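Local coordinates for uncharacterized protein (Bombyx mori, PDB 5AZ0) that probably catalyses the NAD(P)H-dependent reduction of carbonyl compounds, as a member of the aldo-keto reductase family with a TIM-barrel fold, at residues Leu204-Ala207 / Asp208-Asp211; Ser175-Ile179 / Glu180-Arg184; Ser224-Gly227 / Thr228-Pro231. All coordinates share one frame; numbering follows the deposited sequence. Where two conformers were deposited one is given.

How the contacts relate
All three contacts lie in segments that follow consecutive strands of the parallel barrel sheet, and along the chain they come in the order contact 2, contact 1, contact 3. Contact 2 leads from strand 172-175 into helix 179-188, contact 1 from the loop after strand 195-199 into helix 207-215, and contact 3 forms turns after strand 219-223. The centres of contacts 1 and 2 are about 12 Å apart and the two touch, L209 CD2 lying 3.5 Å from F177 O. Contact 3 lies about 17 Å from contact 1 and 24 Å from contact 2, centre to centre, without touching either. Loops at the C-terminal ends of the barrel strands, which all three contacts follow, surround the active site in aldo-keto reductases.

Contact 1 (Leu204-Ala207 / Asp208-Asp211); sequences LSQA and DLVD. With ACT (acetate ion), chain J; ACT (acetate ion), chain D.
Q206 starts helix 207-215 as its N-cap residue and meets L209 and V210 of the first turn, a local helix-start contact on the loop that follows strand 195-199. The carbonyl of Q206 receives the N-H of V210, with Q206 O 2.7 Å from V210 N, and the next bond of the helix runs from D211 N to A207 O at 2.9 Å. V210 CG2 presses on the same acceptor, 3.2 Å from Q206 O. The Q206 chain leaves beside its own backbone N (chi1 -52°), bends at the following bond and runs alongside L209, bringing OE1 within 3.6 Å of L209 CD2. Two acceptors grip its NE2: the carbonyl of E199 and an oxygen of one acetate, the latter 2.9 Å away. Shortening this side chain to an alanine would take away NE2 and is likely to leave the E199 carbonyl and the acetate without this donor and one flank of L209 uncovered. A second acetate, like the first probably from the crystallisation liquor, places its O 2.8 Å from D208 N in a nearly straight bond (163°), although the D208 carboxylate lies close. S205 OG accepts a weak bond from A207 N and is also hydrogen-bonded to D307, while S205 O accepts from R270. Beyond the turn, L209 packs on N196 and I198 of strand 195-199, and V210 lies against R270 and I272 in a neighbouring loop.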
ATOM      1  N   LEU A 204      14.716   4.233  -1.889  1.00 30.92           N
ATOM      2  CA  LEU A 204      13.863   4.806  -2.910  1.00 27.54           C
ATOM      3  C   LEU A 204      12.963   5.870  -2.311  1.00 30.95           C
ATOM      4  O   LEU A 204      11.779   5.630  -1.988  1.00 31.75           O
ATOM      5  CB  LEU A 204      13.039   3.733  -3.565  1.00 28.41           C
ATOM      6  CG  LEU A 204      12.301   4.100  -4.863  1.00 30.40           C
ATOM      7  CD1 LEU A 204      13.284   4.126  -6.027  1.00 32.88           C
ATOM      8  CD2 LEU A 204      11.167   3.093  -5.188  1.00 32.79           C
ATOM      9  N   SER A 205      13.493   7.060  -2.165  1.00 27.59           N
ATOM     10  CA  SER A 205      12.740   8.125  -1.505  1.00 30.79           C
ATOM     11  C   SER A 205      11.570   8.672  -2.302  1.00 27.54           C
ATOM     12  O   SER A 205      10.714   9.293  -1.701  1.00 31.04           O
ATOM     13  CB  SER A 205      13.662   9.329  -1.201  1.00 32.08           C
ATOM     14  OG  SER A 205      13.939  10.042  -2.422  1.00 34.96           O
ATOM     15  N   GLN A 206      11.622   8.593  -3.637  1.00 28.90           N
ATOM     16  CA  GLN A 206      10.649   9.227  -4.574  1.00 31.96           C
ATOM     17  C   GLN A 206      10.323  10.669  -4.230  1.00 31.34           C
ATOM     18  O   GLN A 206       9.156  11.108  -4.210  1.00 29.90           O
ATOM     19  CB  GLN A 206       9.380   8.351  -4.724  1.00 35.04           C
ATOM     20  CG  GLN A 206       9.790   6.942  -5.074  1.00 35.99           C
ATOM     21  CD  GLN A 206       8.966   6.322  -6.133  1.00 37.19           C
ATOM     22  OE1 GLN A 206       8.939   6.798  -7.267  1.00 49.14           O
ATOM     23  NE2 GLN A 206       8.301   5.229  -5.799  1.00 33.51           N
ATOM     24  N   ALA A 207      11.380  11.419  -3.938  1.00 25.15           N
ATOM     25  CA  ALA A 207      11.196  12.763  -3.460  1.00 26.30           C
ATOM     26  C   ALA A 207      10.355  13.626  -4.374  1.00 24.06           C
ATOM     27  O   ALA A 207       9.431  14.298  -3.915  1.00 26.33           O
ATOM     28  CB  ALA A 207      12.568  13.459  -3.133  1.00 26.56           C
ATOM     29  N   ASP A 208      10.624  13.619  -5.661  1.00 25.73           N
ATOM     30  CA  ASP A 208       9.842  14.487  -6.572  1.00 29.54           C
ATOM     31  C   ASP A 208       8.386  14.018  -6.627  1.00 27.91           C
ATOM     32  O   ASP A 208       7.481  14.833  -6.627  1.00 24.85           O
ATOM     33  CB  ASP A 208      10.412  14.493  -8.019  1.00 28.25           C
ATOM     34  CG  ASP A 208      11.743  15.273  -8.138  1.00 34.17           C
ATOM     35  OD1 ASP A 208      12.153  15.917  -7.187  1.00 30.13           O
ATOM     36  OD2 ASP A 208      12.412  15.161  -9.178  1.00 40.83           O
ATOM     37  N   LEU A 209       8.191  12.704  -6.758  1.00 27.24           N
ATOM     38  CA  LEU A 209       6.801  12.155  -6.806  1.00 27.20           C
ATOM     39  C   LEU A 209       6.027  12.455  -5.476  1.00 21.34           C
ATOM     40  O   LEU A 209       4.943  13.018  -5.502  1.00 22.90           O
ATOM     41  CB  LEU A 209       6.828  10.678  -7.174  1.00 25.79           C
ATOM     42  CG  LEU A 209       5.468   9.900  -7.264  1.00 27.26           C
ATOM     43  CD1 LEU A 209       4.496  10.622  -8.158  1.00 24.58           C
ATOM     44  CD2 LEU A 209       5.751   8.432  -7.670  1.00 27.57           C
ATOM     45  N   VAL A 210       6.695  12.296  -4.352  1.00 20.84           N
ATOM     46  CA  VAL A 210       6.060  12.593  -3.061  1.00 21.94           C
ATOM     47  C   VAL A 210       5.708  14.066  -2.955  1.00 25.81           C
ATOM     48  O   VAL A 210       4.608  14.417  -2.569  1.00 25.39           O
ATOM     49  CB  VAL A 210       6.960  12.130  -1.908  1.00 23.22           C
ATOM     50  CG1 VAL A 210       6.489  12.642  -0.540  1.00 24.32           C
ATOM     51  CG2 VAL A 210       7.048  10.615  -1.899  1.00 24.03           C
ATOM     52  N   ASP A 211       6.644  14.938  -3.330  1.00 26.93           N
ATOM     53  CA  ASP A 211       6.428  16.362  -3.247  1.00 24.39           C
ATOM     54  C   ASP A 211       5.307  16.767  -4.153  1.00 22.24           C
ATOM     55  O   ASP A 211       4.479  17.562  -3.787  1.00 22.35           O
ATOM     56  CB  ASP A 211       7.732  17.155  -3.633  1.00 25.79           C
ATOM     57  CG  ASP A 211       8.839  17.053  -2.574  1.00 27.78           C
ATOM     58  OD1 ASP A 211       8.611  16.606  -1.416  1.00 33.12           O
ATOM     59  OD2 ASP A 211       9.977  17.376  -2.915  1.00 34.74           O
TER
HETATM   60  C   ACT J 409      13.382  11.362  -6.490  0.80 38.26           C
HETATM   61  O   ACT J 409      12.888  12.446  -6.804  0.80 36.95           O
HETATM   62  OXT ACT J 409      12.810  10.361  -6.902  0.80 44.67           O
HETATM   63  CH3 ACT J 409      14.578  11.193  -5.579  0.80 38.57           C
HETATM   64  C   ACT D 403       6.257   5.051  -8.996  0.80 45.77           C
HETATM   65  O   ACT D 403       6.697   4.247  -8.032  0.80 45.85           O
HETATM   66  OXT ACT D 403       5.049   5.261  -9.302  0.80 35.22           O
HETATM   67  CH3 ACT D 403       7.151   5.852  -9.901  0.80 35.68           C

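Contact 2 (Ser175-Ile179 / Glu180-Arg184); sequences SNFNI and EQMKR
N178 and M182 span the start of a helix: strand 172-175 gives way to a short loop, where after N176, with positive phi, F177 and N178 are extended again, and helix 179-188 begins at the next residue. M182 N reaches N178 O at 2.9 Å, and K183 N bonds to I179 O one step further on. The side chains of N178 and Q181 then close a capping box. N178 OD1 takes the N-H of Q181 at 2.7 Å in an almost straight bond (172°), and Q181 OE1 in turn accepts from N178 N at 2.9 Å, in its carbonyl plane and on a lone pair. N178 CG is tucked between its own N and carbonyl carbon (chi1 64°), the turn that aims OD1 back at the helix, while the extended Q181 chain brings its amide over that of N178; the two planes stack 26° apart. Their amide nitrogens are fixed by further acceptors, N178 ND2 by the carbonyl of P325 and Q181 NE2 by that of N323, which ties this helix start of the TIM barrel to the C-terminal part of the chain. F177 packs on Q181 and M182 just before the cap. F177 CB touches M182 SD at 3.6 Å, and the sulfur also makes an oblique Met-aromatic contact, SD lying 5.2 Å from the F177 ring centroid; F177 CD2 lies 3.7 Å from Q181 CB. Y153 of helix 153-165 meets the F177 ring edge-to-face.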
ATOM      1  N   SER A 175      -2.512   3.520  -7.395  1.00 20.15           N
ATOM      2  CA  SER A 175      -1.320   2.920  -6.927  1.00 21.09           C
ATOM      3  C   SER A 175      -0.328   2.780  -8.107  1.00 22.60           C
ATOM      4  O   SER A 175      -0.693   2.495  -9.212  1.00 21.59           O
ATOM      5  CB  SER A 175      -1.645   1.566  -6.340  1.00 23.89           C
ATOM      6  OG  SER A 175      -0.514   0.968  -5.746  1.00 23.23           O
ATOM      7  N   ASN A 176       0.943   2.981  -7.810  1.00 21.03           N
ATOM      8  CA  ASN A 176       1.999   2.935  -8.794  1.00 21.99           C
ATOM      9  C   ASN A 176       1.881   3.903  -9.952  1.00 22.37           C
ATOM     10  O   ASN A 176       2.239   3.547 -11.057  1.00 26.42           O
ATOM     11  CB  ASN A 176       2.173   1.541  -9.308  1.00 21.97           C
ATOM     12  CG  ASN A 176       2.467   0.539  -8.206  1.00 23.89           C
ATOM     13  OD1 ASN A 176       3.506   0.590  -7.533  1.00 24.76           O
ATOM     14  ND2 ASN A 176       1.559  -0.408  -8.042  1.00 24.22           N
ATOM     15  N   PHE A 177       1.340   5.092  -9.708  1.00 22.06           N
ATOM     16  CA  PHE A 177       1.243   6.082 -10.745  1.00 24.04           C
ATOM     17  C   PHE A 177       2.549   6.894 -10.631  1.00 27.16           C
ATOM     18  O   PHE A 177       2.955   7.264  -9.508  1.00 26.41           O
ATOM     19  CB  PHE A 177       0.014   6.994 -10.549  1.00 22.95           C
ATOM     20  CG  PHE A 177      -1.249   6.502 -11.234  1.00 20.38           C
ATOM     21  CD1 PHE A 177      -1.633   5.197 -11.142  1.00 20.09           C
ATOM     22  CD2 PHE A 177      -2.009   7.359 -11.980  1.00 20.11           C
ATOM     23  CE1 PHE A 177      -2.738   4.757 -11.850  1.00 19.89           C
ATOM     24  CE2 PHE A 177      -3.126   6.964 -12.641  1.00 19.94           C
ATOM     25  CZ  PHE A 177      -3.476   5.626 -12.593  1.00 20.62           C
ATOM     26  N   ASN A 178       3.189   7.206 -11.762  1.00 23.86           N
ATOM     27  CA  ASN A 178       4.378   8.053 -11.715  1.00 21.53           C
ATOM     28  C   ASN A 178       3.918   9.521 -11.800  1.00 23.02           C
ATOM     29  O   ASN A 178       2.747   9.806 -11.908  1.00 20.09           O
ATOM     30  CB  ASN A 178       5.390   7.675 -12.832  1.00 21.85           C
ATOM     31  CG  ASN A 178       4.845   7.906 -14.228  1.00 20.94           C
ATOM     32  OD1 ASN A 178       4.017   8.791 -14.479  1.00 23.37           O
ATOM     33  ND2 ASN A 178       5.243   7.051 -15.137  1.00 23.07           N
ATOM     34  N   ILE A 179       4.865  10.471 -11.827  1.00 24.36           N
ATOM     35  CA  ILE A 179       4.511  11.870 -11.668  1.00 24.69           C
ATOM     36  C   ILE A 179       3.777  12.360 -12.869  1.00 25.10           C
ATOM     37  O   ILE A 179       2.805  13.145 -12.751  1.00 23.70           O
ATOM     38  CB  ILE A 179       5.781  12.722 -11.328  1.00 30.21           C
ATOM     39  CG1 ILE A 179       5.398  14.151 -10.971  1.00 32.17           C
ATOM     40  CG2 ILE A 179       6.862  12.677 -12.481  1.00 30.25           C
ATOM     41  CD1 ILE A 179       6.584  14.940 -10.387  1.00 37.04           C
ATOM     42  N   GLU A 180       4.129  11.829 -14.055  1.00 25.00           N
ATOM     43  CA  GLU A 180       3.460  12.155 -15.308  0.50 24.67           C
ATOM     44  C   GLU A 180       2.013  11.662 -15.299  1.00 23.35           C
ATOM     45  O   GLU A 180       1.056  12.337 -15.699  1.00 23.51           O
ATOM     46  CB  GLU A 180       4.252  11.494 -16.498  0.50 25.71           C
ATOM     47  CG  GLU A 180       5.669  12.050 -16.791  0.50 28.80           C
ATOM     48  CD  GLU A 180       6.838  11.429 -16.008  0.50 29.57           C
ATOM     49  OE1 GLU A 180       6.650  10.485 -15.220  0.50 26.36           O
ATOM     50  OE2 GLU A 180       7.985  11.927 -16.160  0.50 34.87           O
ATOM     51  N   GLN A 181       1.851  10.410 -14.884  1.00 21.49           N
ATOM     52  CA  GLN A 181       0.449   9.830 -14.756  1.00 20.96           C
ATOM     53  C   GLN A 181      -0.403  10.598 -13.707  1.00 21.46           C
ATOM     54  O   GLN A 181      -1.566  10.953 -13.947  1.00 21.27           O
ATOM     55  CB  GLN A 181       0.567   8.362 -14.406  1.00 21.89           C
ATOM     56  CG  GLN A 181       1.154   7.558 -15.584  1.00 22.90           C
ATOM     57  CD  GLN A 181       1.593   6.188 -15.196  1.00 23.97           C
ATOM     58  OE1 GLN A 181       2.014   5.963 -14.065  1.00 21.59           O
ATOM     59  NE2 GLN A 181       1.480   5.237 -16.131  1.00 27.19           N
ATOM     60  N   MET A 182       0.235  10.988 -12.610  1.00 22.29           N
ATOM     61  CA  MET A 182      -0.490  11.779 -11.582  1.00 22.56           C
ATOM     62  C   MET A 182      -0.935  13.095 -12.096  1.00 22.84           C
ATOM     63  O   MET A 182      -2.119  13.540 -11.910  1.00 20.38           O
ATOM     64  CB  MET A 182       0.382  11.946 -10.344  1.00 21.35           C
ATOM     65  CG  MET A 182       0.577  10.640  -9.542  1.00 23.33           C
ATOM     66  SD  MET A 182      -1.024  10.020  -8.856  1.00 25.62           S
ATOM     67  CE  MET A 182      -1.755  11.476  -8.154  1.00 22.68           C
ATOM     68  N   LYS A 183      -0.008  13.749 -12.801  1.00 26.29           N
ATOM     69  CA  LYS A 183      -0.371  15.073 -13.397  1.00 28.12           C
ATOM     70  C   LYS A 183      -1.532  15.009 -14.428  1.00 22.97           C
ATOM     71  O   LYS A 183      -2.495  15.815 -14.424  1.00 24.21           O
ATOM     72  CB  LYS A 183       0.912  15.712 -13.971  1.00 34.02           C
ATOM     73  CG  LYS A 183       0.682  16.934 -14.812  1.00 49.67           C
ATOM     74  CD  LYS A 183       1.945  17.771 -15.055  1.00 61.30           C
ATOM     75  CE  LYS A 183       1.554  19.151 -15.643  1.00 70.47           C
ATOM     76  NZ  LYS A 183       2.714  20.066 -15.934  1.00 75.37           N
ATOM     77  N   ARG A 184      -1.433  14.058 -15.339  1.00 22.01           N
ATOM     78  CA  ARG A 184      -2.474  13.875 -16.349  1.00 24.79           C
ATOM     79  C   ARG A 184      -3.807  13.458 -15.668  1.00 22.48           C
ATOM     80  O   ARG A 184      -4.900  13.933 -15.993  1.00 26.11           O
ATOM     81  CB  ARG A 184      -2.050  12.782 -17.348  1.00 27.04           C
ATOM     82  CG  ARG A 184      -2.998  12.696 -18.554  1.00 28.15           C
ATOM     83  CD  ARG A 184      -2.291  12.107 -19.777  1.00 26.17           C
ATOM     84  NE  ARG A 184      -3.305  11.757 -20.793  1.00 28.87           N
ATOM     85  CZ  ARG A 184      -4.056  10.637 -20.840  1.00 29.85           C
ATOM     86  NH1 ARG A 184      -3.997   9.684 -19.916  1.00 28.16           N
ATOM     87  NH2 ARG A 184      -4.921  10.477 -21.835  1.00 32.07           N
TER

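Contact 3 (Ser224-Gly227 / Thr228-Pro231); sequences SPFG and TMVP
F226 reaches across to M229 and V230 where two beta turns overlap: the type I turn from S224 to G227 and the type II' turn from F226 to M229 share F226 and G227, in the long connection after strand 219-223 of the TIM barrel. From the F226 backbone, CB comes first against V230, 4.0 Å from its CG1. One bond out, F226 CG is still beside that methyl, and CD2 keeps to it at 4.2 Å, whereas CD1, on the other branch of the ring, meets the terminal methyl CE of M229 at 4.0 Å. Both neighbours approach the ring obliquely, and its outer part leads away from the turn, the residue resting on T260 and N263 of helix 259-269. M229 arrives at the ring because its chain runs extended as far as SD and bends only at the last bond (chi3 77°), swinging CE round to CD1; its side chain also packs on N263. The second turn is closed by M229 N, which donates to F226 O at 2.8 Å, while G227 N closes the first on S224 O at 3.1 Å. G227 occupies the first corner of the type II' turn with positive phi (48°), a conformation that favours glycine. T228 O is held from outside by the amine of K242. M229 CB rests against the turn's acceptor, 3.1 Å from F226 O.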
ATOM      1  N   SER A 224       6.305  -1.696   0.781  1.00 30.20           N
ATOM      2  CA  SER A 224       7.710  -2.078   0.996  1.00 28.95           C
ATOM      3  C   SER A 224       8.510  -0.993   1.644  1.00 29.61           C
ATOM      4  O   SER A 224       9.518  -0.607   1.113  1.00 30.94           O
ATOM      5  CB  SER A 224       8.432  -2.433  -0.308  1.00 31.67           C
ATOM      6  OG  SER A 224       7.789  -3.502  -0.958  1.00 37.10           O
ATOM      7  N   PRO A 225       8.062  -0.494   2.788  1.00 29.40           N
ATOM      8  CA  PRO A 225       8.686   0.608   3.483  1.00 28.77           C
ATOM      9  C   PRO A 225      10.098   0.295   4.007  1.00 33.43           C
ATOM     10  O   PRO A 225      10.847   1.221   4.291  1.00 35.54           O
ATOM     11  CB  PRO A 225       7.700   0.921   4.614  1.00 26.59           C
ATOM     12  CG  PRO A 225       7.031  -0.421   4.870  1.00 26.88           C
ATOM     13  CD  PRO A 225       6.907  -1.045   3.525  1.00 30.83           C
ATOM     14  N   PHE A 226      10.460  -0.976   4.114  1.00 33.27           N
ATOM     15  CA  PHE A 226      11.801  -1.398   4.560  1.00 33.75           C
ATOM     16  C   PHE A 226      12.726  -1.730   3.391  1.00 35.15           C
ATOM     17  O   PHE A 226      13.898  -2.068   3.607  1.00 37.15           O
ATOM     18  CB  PHE A 226      11.690  -2.650   5.443  1.00 33.42           C
ATOM     19  CG  PHE A 226      10.863  -2.447   6.697  1.00 32.03           C
ATOM     20  CD1 PHE A 226      11.205  -1.491   7.619  1.00 33.75           C
ATOM     21  CD2 PHE A 226       9.737  -3.226   6.942  1.00 33.87           C
ATOM     22  CE1 PHE A 226      10.405  -1.264   8.748  1.00 36.45           C
ATOM     23  CE2 PHE A 226       8.949  -3.033   8.063  1.00 29.59           C
ATOM     24  CZ  PHE A 226       9.299  -2.088   8.994  1.00 32.44           C
ATOM     25  N   GLY A 227      12.205  -1.635   2.167  1.00 30.90           N
ATOM     26  CA  GLY A 227      12.936  -1.970   0.978  1.00 34.52           C
ATOM     27  C   GLY A 227      13.609  -3.317   1.153  1.00 39.89           C
ATOM     28  O   GLY A 227      12.950  -4.295   1.510  1.00 38.15           O
ATOM     29  N   THR A 228      14.923  -3.376   0.929  1.00 40.65           N
ATOM     30  CA  THR A 228      15.676  -4.657   1.073  1.00 44.28           C
ATOM     31  C   THR A 228      16.385  -4.738   2.429  1.00 43.41           C
ATOM     32  O   THR A 228      17.250  -5.548   2.625  1.00 48.58           O
ATOM     33  CB  THR A 228      16.699  -4.848  -0.085  1.00 47.01           C
ATOM     34  OG1 THR A 228      17.567  -3.701  -0.171  1.00 42.61           O
ATOM     35  CG2 THR A 228      15.970  -5.071  -1.454  1.00 45.79           C
ATOM     36  N   MET A 229      16.009  -3.917   3.392  1.00 44.30           N
ATOM     37  CA  MET A 229      16.716  -3.902   4.659  1.00 48.47           C
ATOM     38  C   MET A 229      16.485  -5.161   5.449  1.00 58.16           C
ATOM     39  O   MET A 229      17.406  -5.679   6.089  1.00 67.23           O
ATOM     40  CB  MET A 229      16.298  -2.726   5.506  1.00 44.81           C
ATOM     41  CG  MET A 229      17.096  -2.664   6.775  1.00 42.30           C
ATOM     42  SD  MET A 229      16.783  -1.136   7.607  1.00 49.02           S
ATOM     43  CE  MET A 229      15.176  -1.473   8.321  1.00 48.78           C
ATOM     44  N   VAL A 230      15.240  -5.604   5.443  1.00 65.58           N
ATOM     45  CA  VAL A 230      14.850  -6.869   6.083  1.00 76.36           C
ATOM     46  C   VAL A 230      15.265  -8.133   5.276  1.00 78.22           C
ATOM     47  O   VAL A 230      15.046  -8.180   4.056  1.00 76.14           O
ATOM     48  CB  VAL A 230      13.318  -6.888   6.387  1.00 74.05           C
ATOM     49  CG1 VAL A 230      12.976  -5.830   7.439  1.00 69.05           C
ATOM     50  CG2 VAL A 230      12.446  -6.735   5.114  1.00 68.59           C
ATOM     51  N   PRO A 231      15.838  -9.169   5.951  1.00 90.65           N
ATOM     52  CA  PRO A 231      16.239 -10.446   5.294  1.00 97.54           C
ATOM     53  C   PRO A 231      15.367 -11.013   4.114  1.00101.31           C
ATOM     54  O   PRO A 231      15.927 -11.379   3.068  1.00 95.77           O
ATOM     55  CB  PRO A 231      16.310 -11.428   6.478  1.00 94.68           C
ATOM     56  CG  PRO A 231      16.740 -10.579   7.639  1.00 90.52           C
ATOM     57  CD  PRO A 231      16.288  -9.154   7.365  1.00 92.21           C
TER